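Local structure of nigritoxine (Vibrio nigripulchritudo, 5M41) at residues Y580-H585 with M626-R631; T608-K613 with N692-S697; N620-E625 with F640-I645; E675-P678 with V684-D687. The protein is a bacterial toxin acting on crustaceans and insects, built on a new fold. All blocks are in the same frame, centred on the assembly; numbering follows the deposited sequence.

Contact 1 of 4, residues Y580-H585 with M626-R631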
loop_
_atom_site.group_PDB
_atom_site.type_symbol
_atom_site.label_atom_id
_atom_site.label_comp_id
_atom_site.label_asym_id
_atom_site.label_seq_id
_atom_site.Cartn_x
_atom_site.Cartn_y
_atom_site.Cartn_z
ATOM N N TYR A 580 17.191 16.869 6.337
ATOM C CA TYR A 580 16.107 17.852 6.472
ATOM C C TYR A 580 16.480 19.020 7.385
ATOM O O TYR A 580 15.605 19.743 7.861
ATOM C CB TYR A 580 14.851 17.160 7.027
ATOM C CG TYR A 580 14.263 16.131 6.082
ATOM C CD1 TYR A 580 13.340 16.496 5.099
ATOM C CD2 TYR A 580 14.619 14.797 6.182
ATOM C CE1 TYR A 580 12.796 15.543 4.234
ATOM C CE2 TYR A 580 14.074 13.838 5.341
ATOM C CZ TYR A 580 13.182 14.215 4.364
ATOM O OH TYR A 580 12.672 13.241 3.557
ATOM N N SER A 581 17.766 19.157 7.691
ATOM C CA SER A 581 18.240 20.244 8.543
ATOM C C SER A 581 18.379 21.545 7.776
ATOM O O SER A 581 19.044 21.577 6.723
ATOM C CB SER A 581 19.605 19.897 9.123
ATOM O OG SER A 581 20.129 21.021 9.799
ATOM N N PHE A 582 17.791 22.616 8.328
ATOM C CA PHE A 582 17.885 23.976 7.762
ATOM C C PHE A 582 18.509 24.943 8.757
ATOM O O PHE A 582 18.363 26.183 8.637
ATOM C CB PHE A 582 16.514 24.477 7.283
ATOM C CG PHE A 582 15.959 23.670 6.143
ATOM C CD1 PHE A 582 16.332 23.954 4.830
ATOM C CD2 PHE A 582 15.118 22.586 6.387
ATOM C CE1 PHE A 582 15.865 23.173 3.777
ATOM C CE2 PHE A 582 14.647 21.793 5.338
ATOM C CZ PHE A 582 15.022 22.093 4.034
ATOM N N VAL A 583 19.226 24.364 9.724
ATOM C CA VAL A 583 19.918 25.123 10.770
ATOM C C VAL A 583 21.339 24.606 10.977
ATOM O O VAL A 583 21.691 23.513 10.533
ATOM C CB VAL A 583 19.175 25.065 12.138
ATOM C CG1 VAL A 583 17.799 25.730 12.046
ATOM C CG2 VAL A 583 19.057 23.625 12.646
ATOM N N HIS A 584 22.143 25.407 11.665
ATOM C CA HIS A 584 23.445 24.987 12.167
ATOM C C HIS A 584 23.776 25.936 13.273
ATOM O O HIS A 584 23.067 26.949 13.454
ATOM C CB HIS A 584 24.509 24.988 11.064
ATOM C CG HIS A 584 24.671 26.321 10.369
ATOM N ND1 HIS A 584 25.385 27.341 10.903
ATOM C CD2 HIS A 584 24.195 26.776 9.149
ATOM C CE1 HIS A 584 25.359 28.390 10.066
ATOM N NE2 HIS A 584 24.629 28.048 8.995
ATOM N N HIS A 585 24.804 25.617 14.060
ATOM C CA HIS A 585 25.316 26.576 15.026
ATOM C C HIS A 585 26.747 26.936 14.738
ATOM O O HIS A 585 27.441 26.217 14.032
ATOM C CB HIS A 585 25.120 26.136 16.474
ATOM C CG HIS A 585 25.805 24.836 16.837
ATOM N ND1 HIS A 585 27.020 24.792 17.423
ATOM C CD2 HIS A 585 25.367 23.510 16.736
ATOM C CE1 HIS A 585 27.351 23.508 17.669
ATOM N NE2 HIS A 585 26.338 22.725 17.239
ATOM N N MET A 626 14.857 14.195 -3.075
ATOM C CA MET A 626 16.085 13.629 -2.548
ATOM C C MET A 626 17.324 14.363 -3.093
ATOM O O MET A 626 18.241 14.733 -2.336
ATOM C CB MET A 626 16.120 12.147 -2.924
ATOM C CG MET A 626 17.164 11.323 -2.217
ATOM S SD MET A 626 16.838 9.556 -2.422
ATOM C CE MET A 626 15.309 9.413 -1.556
ATOM N N GLU A 627 17.343 14.568 -4.409
ATOM C CA GLU A 627 18.424 15.298 -5.053
ATOM C C GLU A 627 18.426 16.734 -4.512
ATOM O O GLU A 627 19.494 17.291 -4.214
ATOM C CB GLU A 627 18.266 15.270 -6.583
ATOM C CG GLU A 627 18.541 13.901 -7.205
ATOM C CD GLU A 627 18.404 13.859 -8.723
ATOM O OE1 GLU A 627 17.818 14.762 -9.333
ATOM O OE2 GLU A 627 18.876 12.891 -9.333
ATOM N N TRP A 628 17.233 17.319 -4.346
ATOM C CA TRP A 628 17.152 18.699 -3.886
ATOM C C TRP A 628 17.788 18.867 -2.527
ATOM O O TRP A 628 18.525 19.833 -2.296
ATOM C CB TRP A 628 15.714 19.236 -3.930
ATOM C CG TRP A 628 15.625 20.729 -3.687
ATOM C CD1 TRP A 628 15.458 21.742 -4.631
ATOM C CD2 TRP A 628 15.722 21.429 -2.398
ATOM N NE1 TRP A 628 15.431 22.978 -4.022
ATOM C CE2 TRP A 628 15.601 22.858 -2.693
ATOM C CE3 TRP A 628 15.899 21.023 -1.076
ATOM C CZ2 TRP A 628 15.640 23.823 -1.691
ATOM C CZ3 TRP A 628 15.941 22.003 -0.075
ATOM C CH2 TRP A 628 15.818 23.363 -0.379
ATOM N N LEU A 629 17.521 17.929 -1.617
ATOM C CA LEU A 629 17.999 18.020 -0.229
ATOM C C LEU A 629 19.508 17.783 -0.085
ATOM O O LEU A 629 20.182 18.457 0.701
ATOM C CB LEU A 629 17.220 17.048 0.674
ATOM C CG LEU A 629 15.755 17.456 0.911
ATOM C CD1 LEU A 629 14.914 16.298 1.456
ATOM C CD2 LEU A 629 15.689 18.684 1.820
ATOM N N VAL A 630 20.026 16.823 -0.839
ATOM C CA VAL A 630 21.451 16.572 -0.874
ATOM C C VAL A 630 22.131 17.821 -1.436
ATOM O O VAL A 630 23.113 18.283 -0.875
ATOM C CB VAL A 630 21.788 15.305 -1.707
ATOM C CG1 VAL A 630 23.283 15.221 -2.015
ATOM C CG2 VAL A 630 21.330 14.054 -0.958
ATOM N N ARG A 631 21.582 18.385 -2.514
ATOM C CA ARG A 631 22.194 19.552 -3.158
ATOM C C ARG A 631 22.150 20.805 -2.273
ATOM O O ARG A 631 22.991 21.691 -2.408
ATOM C CB ARG A 631 21.549 19.802 -4.519
ATOM C CG ARG A 631 22.148 20.943 -5.328
ATOM C CD ARG A 631 21.517 21.032 -6.711
ATOM N NE ARG A 631 20.056 21.096 -6.647
ATOM C CZ ARG A 631 19.240 20.190 -7.187
ATOM N NH1 ARG A 631 19.732 19.157 -7.851
ATOM N NH2 ARG A 631 17.928 20.324 -7.075
#
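Apolar contacts carry this junction, and L629 stands at its middle, one methyl branch for each of two aromatic rings. CD1 of L629 lies 3.6 Å from CE1 of Y580 and also comes near the neighbouring ring atoms CD1 and CZ, so the methyl meets one flank of the tyrosine ring obliquely. The other branch, CD2, approaches CZ of F582 at 4.1 Å. The CB of L629 is directed from helix 625-632 toward the loop, whereas the backbone of Y580 turns its CB away; with CG beside the backbone N (chi1 -66°) the ring nevertheless swings back to the leucine.

The aromatic pair is formed by F582 and W628. CE1 of F582 touches CZ3 of W628 at 4.0 Å, rim against rim, each atom near the plane of the other ring, and the two side chains cross at about a right angle. Both rings have further aromatic company: F582 meets Y609 of helix 603-614, and F618 packs edge-to-face with W628.

The carbonyl of S581 accepts a hydrogen bond from NZ of K632, the last residue of the helix, and F582 pairs through its backbone with E602 as the chain enters strand 583-589 of the six-stranded antiparallel sheet. All four touching residues are buried and add only dispersion and hydrophobic burial; the lysine bond is the directional tie nearby between helix and strand entrance.

Contact 2 of 4, residues T608-K613 with N692-S697; sequences TYIEGK and NNIVES
A trans chi1 of 177° carries the Y609 ring out toward helix 688-704, while I694 sends CG1 to the side of its own backbone N and then extends (chi2 173°), which pushes CD1 forward to meet the ring. The methyl stops 3.8 Å from CE2 of Y609, approaching obliquely. I610 bends instead at chi2 and brings its own CD1 to 4.1 Å from CD1 of I694, methyl to methyl. One isoleucine tip thus rests on two residues of helix 603-614.

The backbones stay well apart: CA of I610 and CA of I694 are 10.4 Å from each other, so the helices meet through the ends of long side chains. On the Y609 ring, CG of K613, one turn further along, lies over one face, offset toward the rim at 3.3 Å above the plane. The tyrosine hydroxyl bonds to E625, and NZ of K613 forms a salt bridge with D687, so the polar ends of these residues are engaged beyond the two helices.

Within helix 688-704, the carbonyl of N693 takes two bonds, from N of S697 and from its OG at 3.0 Å, the two arriving from opposite faces of the carbonyl plane. This intrahelical bond gives the buried serine hydroxyl a partner within its own helix. Labour is divided along the tyrosine: the methyl contacts depend on shape and have no direction, while the E625 bond acts directionally at the hydroxyl end.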
loop_
_atom_site.group_PDB
_atom_site.type_symbol
_atom_site.label_atom_id
_atom_site.label_comp_id
_atom_site.label_asym_id
_atom_site.label_seq_id
_atom_site.Cartn_x
_atom_site.Cartn_y
_atom_site.Cartn_z
ATOM N N THR A 608 12.606 28.070 0.389
ATOM C CA THR A 608 12.456 27.374 -0.887
ATOM C C THR A 608 11.885 25.997 -0.643
ATOM O O THR A 608 10.922 25.593 -1.308
ATOM C CB THR A 608 13.784 27.272 -1.670
ATOM O OG1 THR A 608 14.231 28.593 -2.001
ATOM C CG2 THR A 608 13.587 26.497 -2.977
ATOM N N TYR A 609 12.460 25.283 0.315
ATOM C CA TYR A 609 11.978 23.924 0.568
ATOM C C TYR A 609 10.503 23.928 0.965
ATOM O O TYR A 609 9.716 23.178 0.402
ATOM C CB TYR A 609 12.852 23.161 1.573
ATOM C CG TYR A 609 12.306 21.783 1.888
ATOM C CD1 TYR A 609 12.525 20.705 1.022
ATOM C CD2 TYR A 609 11.543 21.564 3.034
ATOM C CE1 TYR A 609 12.009 19.446 1.299
ATOM C CE2 TYR A 609 11.021 20.307 3.326
ATOM C CZ TYR A 609 11.263 19.251 2.457
ATOM O OH TYR A 609 10.746 17.995 2.744
ATOM N N ILE A 610 10.129 24.792 1.899
ATOM C CA ILE A 610 8.768 24.816 2.408
ATOM C C ILE A 610 7.762 25.236 1.319
ATOM O O ILE A 610 6.701 24.598 1.175
ATOM C CB ILE A 610 8.662 25.673 3.692
ATOM C CG1 ILE A 610 9.431 24.994 4.835
ATOM C CG2 ILE A 610 7.200 25.908 4.109
ATOM C CD1 ILE A 610 8.887 23.636 5.275
ATOM N N GLU A 611 8.096 26.265 0.537
ATOM C CA GLU A 611 7.250 26.671 -0.590
ATOM C C GLU A 611 7.067 25.517 -1.576
ATOM O O GLU A 611 5.984 25.318 -2.100
ATOM C CB GLU A 611 7.797 27.920 -1.283
ATOM C CG GLU A 611 7.756 29.159 -0.394
ATOM C CD GLU A 611 6.333 29.588 -0.062
ATOM O OE1 GLU A 611 5.545 29.755 -1.000
ATOM O OE2 GLU A 611 5.997 29.766 1.126
ATOM N N GLY A 612 8.117 24.728 -1.781
ATOM C CA GLY A 612 8.021 23.545 -2.617
ATOM C C GLY A 612 7.081 22.513 -2.021
ATOM O O GLY A 612 6.168 22.024 -2.702
ATOM N N LYS A 613 7.308 22.174 -0.753
ATOM C CA LYS A 613 6.457 21.224 -0.040
ATOM C C LYS A 613 5.013 21.718 0.111
ATOM O O LYS A 613 4.093 20.902 0.150
ATOM C CB LYS A 613 7.032 20.884 1.324
ATOM C CG LYS A 613 8.221 19.945 1.269
ATOM C CD LYS A 613 7.869 18.608 0.624
ATOM C CE LYS A 613 7.422 17.576 1.642
ATOM N NZ LYS A 613 7.482 16.204 1.070
ATOM N N ASN A 692 8.908 16.018 10.860
ATOM C CA ASN A 692 9.568 15.551 12.103
ATOM C C ASN A 692 11.105 15.724 12.058
ATOM O O ASN A 692 11.719 16.172 13.032
ATOM C CB ASN A 692 9.241 14.072 12.381
ATOM C CG ASN A 692 7.782 13.856 12.782
ATOM O OD1 ASN A 692 7.053 14.807 13.072
ATOM N ND2 ASN A 692 7.343 12.597 12.784
ATOM N N ASN A 693 11.712 15.351 10.924
ATOM C CA ASN A 693 13.147 15.532 10.736
ATOM C C ASN A 693 13.588 16.997 10.700
ATOM O O ASN A 693 14.655 17.317 11.195
ATOM C CB ASN A 693 13.633 14.776 9.503
ATOM C CG ASN A 693 13.856 13.314 9.788
ATOM O OD1 ASN A 693 14.599 12.965 10.689
ATOM N ND2 ASN A 693 13.221 12.453 9.019
ATOM N N ILE A 694 12.764 17.885 10.129
ATOM C CA ILE A 694 13.044 19.324 10.150
ATOM C C ILE A 694 13.134 19.810 11.604
ATOM O O ILE A 694 14.069 20.539 11.991
ATOM C CB ILE A 694 11.954 20.104 9.397
ATOM C CG1 ILE A 694 12.131 19.964 7.882
ATOM C CG2 ILE A 694 11.891 21.573 9.837
ATOM C CD1 ILE A 694 10.992 20.572 7.094
ATOM N N VAL A 695 12.158 19.390 12.391
ATOM C CA VAL A 695 12.006 19.797 13.769
ATOM C C VAL A 695 13.116 19.163 14.622
ATOM O O VAL A 695 13.810 19.853 15.392
ATOM C CB VAL A 695 10.577 19.428 14.256
ATOM C CG1 VAL A 695 10.468 19.470 15.769
ATOM C CG2 VAL A 695 9.562 20.395 13.639
ATOM N N GLU A 696 13.285 17.857 14.476
ATOM C CA GLU A 696 14.328 17.133 15.205
ATOM C C GLU A 696 15.717 17.707 14.903
ATOM O O GLU A 696 16.515 17.829 15.817
ATOM C CB GLU A 696 14.268 15.636 14.894
ATOM C CG GLU A 696 15.355 14.793 15.545
ATOM C CD GLU A 696 15.214 13.311 15.211
ATOM O OE1 GLU A 696 15.053 12.973 14.013
ATOM O OE2 GLU A 696 15.254 12.473 16.145
ATOM N N SER A 697 15.987 18.080 13.642
ATOM C CA SER A 697 17.244 18.776 13.282
ATOM C C SER A 697 17.408 20.030 14.108
ATOM O O SER A 697 18.483 20.303 14.635
ATOM C CB SER A 697 17.258 19.213 11.820
ATOM O OG SER A 697 17.496 18.130 10.961
#

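Contact 3 of 4, residues N620-E625 with F640-I645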
loop_
_atom_site.group_PDB
_atom_site.type_symbol
_atom_site.label_atom_id
_atom_site.label_comp_id
_atom_site.label_asym_id
_atom_site.label_seq_id
_atom_site.Cartn_x
_atom_site.Cartn_y
_atom_site.Cartn_z
ATOM N N ASN A 620 6.990 18.019 -8.667
ATOM C CA ASN A 620 6.454 18.809 -9.766
ATOM C C ASN A 620 7.065 20.202 -9.839
ATOM O O ASN A 620 7.344 20.697 -10.926
ATOM C CB ASN A 620 4.931 18.924 -9.669
ATOM C CG ASN A 620 4.353 19.795 -10.759
ATOM O OD1 ASN A 620 4.298 19.403 -11.921
ATOM N ND2 ASN A 620 3.943 20.995 -10.392
ATOM N N LYS A 621 7.273 20.818 -8.676
ATOM C CA LYS A 621 7.752 22.192 -8.580
ATOM C C LYS A 621 9.267 22.313 -8.733
ATOM O O LYS A 621 9.754 23.076 -9.556
ATOM C CB LYS A 621 7.293 22.804 -7.251
ATOM C CG LYS A 621 7.767 24.224 -6.990
ATOM C CD LYS A 621 7.151 25.241 -7.947
ATOM C CE LYS A 621 8.002 26.509 -7.984
ATOM N NZ LYS A 621 7.383 27.621 -8.761
ATOM N N TYR A 622 10.012 21.588 -7.908
ATOM C CA TYR A 622 11.455 21.553 -8.028
ATOM C C TYR A 622 11.791 20.117 -8.371
ATOM O O TYR A 622 10.894 19.320 -8.611
ATOM C CB TYR A 622 12.108 22.030 -6.735
ATOM C CG TYR A 622 11.710 23.444 -6.371
ATOM C CD1 TYR A 622 11.922 24.497 -7.264
ATOM C CD2 TYR A 622 11.117 23.732 -5.145
ATOM C CE1 TYR A 622 11.549 25.796 -6.949
ATOM C CE2 TYR A 622 10.745 25.030 -4.813
ATOM C CZ TYR A 622 10.964 26.059 -5.718
ATOM O OH TYR A 622 10.602 27.352 -5.404
ATOM N N GLY A 623 13.050 19.744 -8.421
ATOM C CA GLY A 623 13.308 18.388 -8.912
ATOM C C GLY A 623 12.880 17.248 -7.999
ATOM O O GLY A 623 12.065 17.408 -7.086
ATOM N N ASN A 624 13.438 16.080 -8.283
ATOM C CA ASN A 624 13.586 15.025 -7.310
ATOM C C ASN A 624 13.940 15.626 -5.936
ATOM O O ASN A 624 14.897 16.407 -5.805
ATOM C CB ASN A 624 14.684 14.097 -7.810
ATOM C CG ASN A 624 14.984 12.963 -6.860
ATOM O OD1 ASN A 624 15.278 13.166 -5.693
ATOM N ND2 ASN A 624 14.959 11.755 -7.385
ATOM N N GLU A 625 13.147 15.275 -4.925
ATOM C CA GLU A 625 13.250 15.905 -3.621
ATOM C C GLU A 625 14.519 15.465 -2.910
ATOM O O GLU A 625 15.175 16.255 -2.235
ATOM C CB GLU A 625 12.006 15.624 -2.773
ATOM C CG GLU A 625 11.983 16.401 -1.454
ATOM C CD GLU A 625 10.770 16.069 -0.598
ATOM O OE1 GLU A 625 9.818 15.501 -1.151
ATOM O OE2 GLU A 625 10.765 16.368 0.618
ATOM N N PHE A 640 19.538 29.733 -3.928
ATOM C CA PHE A 640 18.332 28.887 -4.051
ATOM C C PHE A 640 17.314 29.546 -4.983
ATOM O O PHE A 640 17.417 30.740 -5.252
ATOM C CB PHE A 640 17.705 28.629 -2.676
ATOM C CG PHE A 640 18.563 27.787 -1.777
ATOM C CD1 PHE A 640 18.473 26.400 -1.807
ATOM C CD2 PHE A 640 19.462 28.382 -0.900
ATOM C CE1 PHE A 640 19.268 25.619 -0.983
ATOM C CE2 PHE A 640 20.263 27.607 -0.061
ATOM C CZ PHE A 640 20.174 26.222 -0.111
ATOM N N ASP A 641 16.333 28.783 -5.465
ATOM C CA ASP A 641 15.295 29.323 -6.361
ATOM C C ASP A 641 14.640 30.574 -5.774
ATOM O O ASP A 641 14.328 31.525 -6.491
ATOM C CB ASP A 641 14.227 28.270 -6.655
ATOM C CG ASP A 641 13.115 28.793 -7.571
ATOM O OD1 ASP A 641 13.356 28.923 -8.793
ATOM O OD2 ASP A 641 11.994 29.058 -7.072
ATOM N N LEU A 642 14.427 30.575 -4.462
ATOM C CA LEU A 642 13.891 31.752 -3.817
ATOM C C LEU A 642 15.010 32.469 -3.091
ATOM O O LEU A 642 15.824 31.842 -2.396
ATOM C CB LEU A 642 12.725 31.400 -2.883
ATOM C CG LEU A 642 11.535 30.723 -3.554
ATOM C CD1 LEU A 642 10.427 30.505 -2.530
ATOM C CD2 LEU A 642 11.008 31.516 -4.762
ATOM N N LYS A 643 15.056 33.788 -3.276
ATOM C CA LYS A 643 16.135 34.608 -2.736
ATOM C C LYS A 643 15.562 35.750 -1.915
ATOM O O LYS A 643 16.272 36.684 -1.556
ATOM C CB LYS A 643 16.996 35.152 -3.876
ATOM C CG LYS A 643 17.304 34.130 -4.963
ATOM C CD LYS A 643 18.292 34.689 -5.975
ATOM C CE LYS A 643 19.129 33.598 -6.637
ATOM N NZ LYS A 643 18.332 32.470 -7.170
ATOM N N ASP A 644 14.274 35.658 -1.596
ATOM C CA ASP A 644 13.548 36.778 -0.978
ATOM C C ASP A 644 14.073 37.260 0.369
ATOM O O ASP A 644 13.967 38.449 0.668
ATOM C CB ASP A 644 12.066 36.430 -0.846
ATOM C CG ASP A 644 11.455 36.059 -2.177
ATOM O OD1 ASP A 644 11.095 36.998 -2.934
ATOM O OD2 ASP A 644 11.369 34.844 -2.478
ATOM N N ILE A 645 14.586 36.352 1.200
ATOM C CA ILE A 645 15.081 36.764 2.510
ATOM C C ILE A 645 16.515 37.263 2.355
ATOM O O ILE A 645 17.390 36.516 1.883
ATOM C CB ILE A 645 15.030 35.654 3.573
ATOM C CG1 ILE A 645 13.726 34.818 3.478
ATOM C CG2 ILE A 645 15.215 36.263 4.956
ATOM C CD1 ILE A 645 12.429 35.606 3.680
#
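Y622 reaches across to D641 by a single phenol-carboxylate hydrogen bond, tying the turn between helices 618-621 and 625-632 to the loop that leads into strand 649-652. Y622 is the first residue to leave helical geometry, and N624 is the N-cap of the next helix, its OD1 taking N of E627; the tyrosine therefore sits in the short turn between two consecutive helices, just ahead of an Asn N-cap.

The tight part is the end of the tyrosine. Its OH donates to OD2 of D641 at 2.8 Å, and the same oxygen lies at the ring edge, near the ring plane, 3.3 Å from CE1. The hydroxyl approaches from above the carboxylate, 39° out of its plane, and the ring and carboxylate planes are 61° apart. D641 holds its carboxylate anti to the backbone N, which extends it to the tyrosine. Behind the bond, the ring is backed on one face by CG of K621, 3.7 Å above its centre, and it also touches T608 of helix 603-614.

Outward the contact thins. D641 and K621 are exposed, and NZ of K621 stays 5.1 Å from OD2 of D641, too far for a salt bridge, though its charge may still favour the carboxylate electrostatically. L642 adds only its CG near the phenol oxygen, while its backbone N bonds to T608 OG1. Further along this surface loop, K643 folds back on its own segment: its NZ donates to O of F640 at 2.7 Å, from 37° above the carbonyl plane.

Contact 4 of 4, residues E675-P678 with V684-D687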
loop_
_atom_site.group_PDB
_atom_site.type_symbol
_atom_site.label_atom_id
_atom_site.label_comp_id
_atom_site.label_asym_id
_atom_site.label_seq_id
_atom_site.Cartn_x
_atom_site.Cartn_y
_atom_site.Cartn_z
ATOM N N GLU A 675 6.040 23.058 13.371
ATOM C CA GLU A 675 5.556 21.726 13.661
ATOM C C GLU A 675 4.041 21.587 13.407
ATOM O O GLU A 675 3.594 20.603 12.849
ATOM C CB GLU A 675 5.851 21.413 15.122
ATOM C CG GLU A 675 5.606 19.980 15.541
ATOM C CD GLU A 675 6.043 19.721 16.976
ATOM O OE1 GLU A 675 5.919 20.656 17.808
ATOM O OE2 GLU A 675 6.511 18.589 17.277
ATOM N N ASN A 676 3.270 22.588 13.809
ATOM C CA ASN A 676 1.841 22.600 13.519
ATOM C C ASN A 676 1.489 22.827 12.043
ATOM O O ASN A 676 0.400 22.470 11.629
ATOM C CB ASN A 676 1.115 23.632 14.367
ATOM C CG ASN A 676 -0.398 23.616 14.134
ATOM O OD1 ASN A 676 -1.091 22.648 14.488
ATOM N ND2 ASN A 676 -0.913 24.679 13.519
ATOM N N ALA A 677 2.388 23.426 11.255
ATOM C CA ALA A 677 2.099 23.631 9.816
ATOM C C ALA A 677 0.684 24.251 9.564
ATOM O O ALA A 677 -0.113 23.689 8.818
ATOM C CB ALA A 677 2.218 22.295 9.077
ATOM N N PRO A 678 0.365 25.380 10.210
ATOM C CA PRO A 678 -0.997 25.911 10.039
ATOM C C PRO A 678 -1.165 26.661 8.729
ATOM O O PRO A 678 -0.174 26.962 8.030
ATOM C CB PRO A 678 -1.127 26.901 11.189
ATOM C CG PRO A 678 0.282 27.396 11.382
ATOM C CD PRO A 678 1.171 26.203 11.126
ATOM N N VAL A 684 2.380 20.597 4.068
ATOM C CA VAL A 684 3.699 20.111 4.524
ATOM C C VAL A 684 3.482 18.976 5.531
ATOM O O VAL A 684 4.238 18.004 5.566
ATOM C CB VAL A 684 4.557 21.249 5.144
ATOM C CG1 VAL A 684 5.922 20.750 5.602
ATOM C CG2 VAL A 684 4.718 22.388 4.155
ATOM N N LYS A 685 2.408 19.093 6.304
ATOM C CA LYS A 685 2.053 18.110 7.322
ATOM C C LYS A 685 1.699 16.722 6.768
ATOM O O LYS A 685 1.760 15.750 7.510
ATOM C CB LYS A 685 0.901 18.640 8.168
ATOM C CG LYS A 685 1.064 18.396 9.659
ATOM C CD LYS A 685 -0.149 18.950 10.399
ATOM C CE LYS A 685 0.114 19.053 11.898
ATOM N NZ LYS A 685 -1.022 19.704 12.612
ATOM N N ASN A 686 1.338 16.635 5.485
ATOM C CA ASN A 686 1.138 15.344 4.802
ATOM C C ASN A 686 2.400 14.485 4.782
ATOM O O ASN A 686 2.321 13.249 4.745
ATOM C CB ASN A 686 0.704 15.550 3.348
ATOM C CG ASN A 686 -0.684 16.155 3.222
ATOM O OD1 ASN A 686 -1.471 16.146 4.167
ATOM N ND2 ASN A 686 -0.996 16.667 2.035
ATOM N N ASP A 687 3.563 15.132 4.783
ATOM C CA ASP A 687 4.827 14.392 4.879
ATOM C C ASP A 687 5.391 14.518 6.302
ATOM O O ASP A 687 6.261 15.357 6.584
ATOM C CB ASP A 687 5.802 14.900 3.821
ATOM C CG ASP A 687 7.074 14.069 3.710
ATOM O OD1 ASP A 687 7.370 13.208 4.570
ATOM O OD2 ASP A 687 7.808 14.300 2.726
#
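K685 points its ammonium at N676, where it finds two oxygens of one residue. NZ of K685 donates weakly to the backbone O of N676 at 3.3 Å and, also weakly, to its side-chain OD1 at 3.5 Å, so the ammonium is held loosely by a pair of long bonds. The asparagine's CB leaves away from the 3-10 segment, but CG lies beside the carbonyl carbon (chi1 -177°), which puts OD1 near the same lysine that the backbone O meets. Beyond CG the lysine chain is fully extended, and this carries it alongside the end of helix 667-676, with CE 3.4 Å from O of N676 and 3.9 Å from O of E675.

These carbonyls belong to the last turn of the helix. A677 then leaves helical geometry with positive phi (48°), and the chain returns through the 3-10 segment at 684-686 to D687, the N-cap of helix 688-704, whose OD1 takes N of A690, making a short helix-loop-helix connection.

Packing begins at A677, whose methyl meets CB of K685 at 4.0 Å, with CG of the lysine close behind. V684 packs against K613 and K614 of helix 603-614 and L691 of helix 688-704.

Overall arrangement
Contacts 1 and 2 are buried and wholly apolar across their segments; contact 3 lies on the surface and contact 4 is partly buried, and both of these rely on polar groups, one phenol-carboxylate hydrogen bond in the former and weak lysine bonds in the latter. Contacts 1 and 2 lie about 9 Å apart between centres and touch, I694 packing on Y580. Helix 603-614 borders all four contacts, while contacts 1 and 3 share helix 625-632, contact 3 holding the N-cap turn that starts it. Both contact 3 and contact 4 are nested in the chain between the two helices of contact 2, whereas contact 1 interleaves with contacts 2 and 3.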